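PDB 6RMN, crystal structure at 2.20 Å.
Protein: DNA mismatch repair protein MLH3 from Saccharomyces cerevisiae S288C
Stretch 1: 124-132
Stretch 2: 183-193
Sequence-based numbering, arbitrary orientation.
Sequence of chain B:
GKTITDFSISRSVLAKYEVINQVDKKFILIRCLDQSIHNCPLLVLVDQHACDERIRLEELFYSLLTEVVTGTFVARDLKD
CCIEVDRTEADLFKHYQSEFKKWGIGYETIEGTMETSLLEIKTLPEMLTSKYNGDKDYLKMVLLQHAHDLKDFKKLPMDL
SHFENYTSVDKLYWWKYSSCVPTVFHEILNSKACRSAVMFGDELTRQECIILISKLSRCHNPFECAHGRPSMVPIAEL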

# COMPACT_ATOMS: atom_id res chain seq x y z
N LEU B 124 16.46 41.56 14.91
CA LEU B 124 16.28 40.13 15.13
C LEU B 124 15.36 39.56 14.06
O LEU B 124 14.42 40.26 13.69
CB LEU B 124 15.66 39.85 16.51
CG LEU B 124 16.56 39.89 17.74
CD1 LEU B 124 15.78 39.41 18.96
CD2 LEU B 124 17.81 39.01 17.57
N PRO B 125 15.55 38.32 13.56
CA PRO B 125 14.58 37.77 12.58
C PRO B 125 13.25 37.46 13.29
O PRO B 125 13.24 37.33 14.51
CB PRO B 125 15.27 36.51 12.07
CG PRO B 125 16.14 36.07 13.18
CD PRO B 125 16.60 37.33 13.88
N GLU B 126 12.15 37.37 12.54
CA GLU B 126 10.81 37.13 13.09
C GLU B 126 10.70 35.88 14.00
O GLU B 126 10.09 35.97 15.06
CB GLU B 126 9.74 37.10 11.98
CG GLU B 126 9.50 38.47 11.35
CD GLU B 126 8.58 39.40 12.13
OE1 GLU B 126 7.40 39.54 11.73
OE2 GLU B 126 9.05 40.01 13.12
N MET B 127 11.33 34.75 13.60
CA MET B 127 11.37 33.50 14.38
C MET B 127 11.92 33.78 15.77
O MET B 127 11.31 33.38 16.76
CB MET B 127 12.34 32.51 13.74
CG MET B 127 11.80 31.69 12.62
SD MET B 127 13.23 30.79 11.95
CE MET B 127 12.89 30.96 10.17
N LEU B 128 13.11 34.42 15.82
CA LEU B 128 13.82 34.71 17.06
C LEU B 128 13.12 35.76 17.92
O LEU B 128 13.14 35.63 19.14
CB LEU B 128 15.29 35.07 16.78
CG LEU B 128 16.29 34.95 17.97
CD1 LEU B 128 16.16 33.60 18.69
CD2 LEU B 128 17.72 35.13 17.50
N THR B 129 12.46 36.76 17.29
CA THR B 129 11.68 37.79 18.00
C THR B 129 10.58 37.12 18.81
O THR B 129 10.42 37.46 19.98
CB THR B 129 11.12 38.86 17.02
OG1 THR B 129 12.19 39.44 16.28
CG2 THR B 129 10.37 39.97 17.75
N SER B 130 9.86 36.15 18.19
CA SER B 130 8.75 35.40 18.80
C SER B 130 9.19 34.51 19.96
O SER B 130 8.56 34.53 21.01
CB SER B 130 8.03 34.56 17.75
OG SER B 130 7.64 35.33 16.62
N LYS B 131 10.27 33.74 19.76
CA LYS B 131 10.84 32.82 20.75
C LYS B 131 11.40 33.53 21.99
O LYS B 131 11.19 33.07 23.11
CB LYS B 131 11.90 31.92 20.07
CG LYS B 131 12.41 30.76 20.93
CD LYS B 131 11.45 29.59 21.06
CE LYS B 131 11.97 28.61 22.09
NZ LYS B 131 10.92 27.67 22.54
N TYR B 132 12.11 34.66 21.77
CA TYR B 132 12.75 35.46 22.82
C TYR B 132 11.72 36.08 23.77
O TYR B 132 11.96 36.10 24.99
CB TYR B 132 13.72 36.48 22.18
CG TYR B 132 13.77 37.88 22.74
CD1 TYR B 132 14.41 38.15 23.94
CD2 TYR B 132 13.32 38.96 21.99
CE1 TYR B 132 14.51 39.45 24.43
CE2 TYR B 132 13.41 40.27 22.47
CZ TYR B 132 13.99 40.51 23.70
OH TYR B 132 14.08 41.79 24.20
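Stretch 2 183-193: TVFHEILNSKA

Met-127 is the hub of this contact, the residue of stretch 1 most covered by stretch 2. Its side chain (chi1 m, chi2 t) reaches four residues of the partner: Met-127 SD lies 3.6 Å from Phe-185 CD1, CG 4.0 Å from Ile-188 CG2, CE 3.9 Å from Leu-189 CD2, and, more loosely, CG 4.4 Å from Lys-192 CE. Met-127 SD meets the Phe-185 ring at its edge, 4.9 Å from the ring centroid and 86° off the normal. Pro-125, at the N-cap position, also touches that edge, with its CG 3.7 Å from Phe-185 CZ.

Stretch 2 is helical throughout, 183-193, and crosses helix 126-132 almost at right angles, 83°, with the axes 10.6 Å apart at their closest. Met-127 CA and Ile-188 CA are the nearest CA pair, at 7.3 Å. One turn before Ile-188, Val-184 CG2 packs 4.0 Å from Leu-128 CD1, while Ile-188 CD1 lies 3.9 Å from Met-127 O and 4.1 Å from Lys-131 CB.

Farther out, at the polar edge, Lys-131 CB and Lys-192 CE offer carbon to the contact. No hydrogen bond crosses the interface; within stretch 1, Ser-130 OG donates to Glu-126 O at 3.0 Å. The rule to read here is apolar packing with Met-127 at its centre, and Pro-125 and Leu-128 adding contacts of their own.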

# COMPACT_ATOMS: atom_id res chain seq x y z
N THR B 183 21.67 26.25 16.00
CA THR B 183 20.85 25.28 16.73
C THR B 183 19.45 25.82 17.08
O THR B 183 18.47 25.09 16.96
CB THR B 183 21.61 24.76 17.97
OG1 THR B 183 22.86 24.22 17.55
CG2 THR B 183 20.84 23.68 18.75
N VAL B 184 19.36 27.11 17.47
CA VAL B 184 18.09 27.76 17.81
C VAL B 184 17.14 27.80 16.60
O VAL B 184 15.94 27.68 16.79
CB VAL B 184 18.27 29.14 18.48
CG1 VAL B 184 18.91 30.17 17.53
CG2 VAL B 184 16.94 29.66 19.05
N PHE B 185 17.67 27.96 15.37
CA PHE B 185 16.86 28.00 14.17
C PHE B 185 16.32 26.60 13.84
O PHE B 185 15.13 26.45 13.59
CB PHE B 185 17.61 28.64 13.00
CG PHE B 185 17.76 30.14 13.13
CD1 PHE B 185 16.72 30.99 12.79
CD2 PHE B 185 18.94 30.70 13.57
CE1 PHE B 185 16.86 32.38 12.91
CE2 PHE B 185 19.09 32.08 13.68
CZ PHE B 185 18.05 32.91 13.36
N HIS B 186 17.18 25.57 13.95
CA HIS B 186 16.88 24.15 13.79
C HIS B 186 15.71 23.75 14.70
O HIS B 186 14.73 23.18 14.22
CB HIS B 186 18.12 23.35 14.20
CG HIS B 186 18.63 22.41 13.17
ND1 HIS B 186 17.87 21.33 12.74
CD2 HIS B 186 19.84 22.37 12.57
CE1 HIS B 186 18.64 20.68 11.87
NE2 HIS B 186 19.83 21.28 11.73
N GLU B 187 15.81 24.10 16.00
CA GLU B 187 14.82 23.85 17.05
C GLU B 187 13.48 24.46 16.71
O GLU B 187 12.46 23.77 16.83
CB GLU B 187 15.32 24.36 18.41
CG GLU B 187 16.42 23.50 19.02
CD GLU B 187 17.17 24.04 20.23
OE1 GLU B 187 16.88 25.18 20.67
OE2 GLU B 187 18.06 23.32 20.73
N ILE B 188 13.47 25.73 16.24
CA ILE B 188 12.24 26.42 15.83
C ILE B 188 11.57 25.71 14.64
O ILE B 188 10.36 25.47 14.68
CB ILE B 188 12.45 27.95 15.59
CG1 ILE B 188 12.90 28.66 16.91
CG2 ILE B 188 11.19 28.60 15.04
CD1 ILE B 188 13.46 30.09 16.74
N LEU B 189 12.35 25.35 13.60
CA LEU B 189 11.82 24.67 12.41
C LEU B 189 11.35 23.26 12.71
O LEU B 189 10.32 22.85 12.18
CB LEU B 189 12.80 24.69 11.21
CG LEU B 189 13.35 26.05 10.72
CD1 LEU B 189 13.92 25.91 9.33
CD2 LEU B 189 12.29 27.17 10.73
N ASN B 190 12.06 22.53 13.61
CA ASN B 190 11.69 21.18 14.02
C ASN B 190 10.35 21.16 14.70
O ASN B 190 9.54 20.29 14.37
CB ASN B 190 12.74 20.55 14.95
CG ASN B 190 13.95 20.02 14.24
OD1 ASN B 190 14.08 20.11 13.01
ND2 ASN B 190 14.89 19.46 15.00
N SER B 191 10.10 22.14 15.59
CA SER B 191 8.85 22.24 16.34
C SER B 191 7.68 22.74 15.50
O SER B 191 6.56 22.33 15.77
CB SER B 191 9.03 23.07 17.61
OG SER B 191 9.25 24.43 17.30
N LYS B 192 7.92 23.64 14.52
CA LYS B 192 6.86 24.13 13.62
C LYS B 192 6.38 22.98 12.70
O LYS B 192 5.19 22.85 12.46
CB LYS B 192 7.37 25.27 12.73
CG LYS B 192 7.49 26.61 13.40
CD LYS B 192 7.95 27.67 12.39
CE LYS B 192 8.32 29.00 13.02
NZ LYS B 192 7.16 29.71 13.60
N ALA B 193 7.33 22.17 12.19
CA ALA B 193 7.07 21.03 11.30
C ALA B 193 6.30 19.95 12.05
O ALA B 193 5.29 19.46 11.53
CB ALA B 193 8.38 20.47 10.75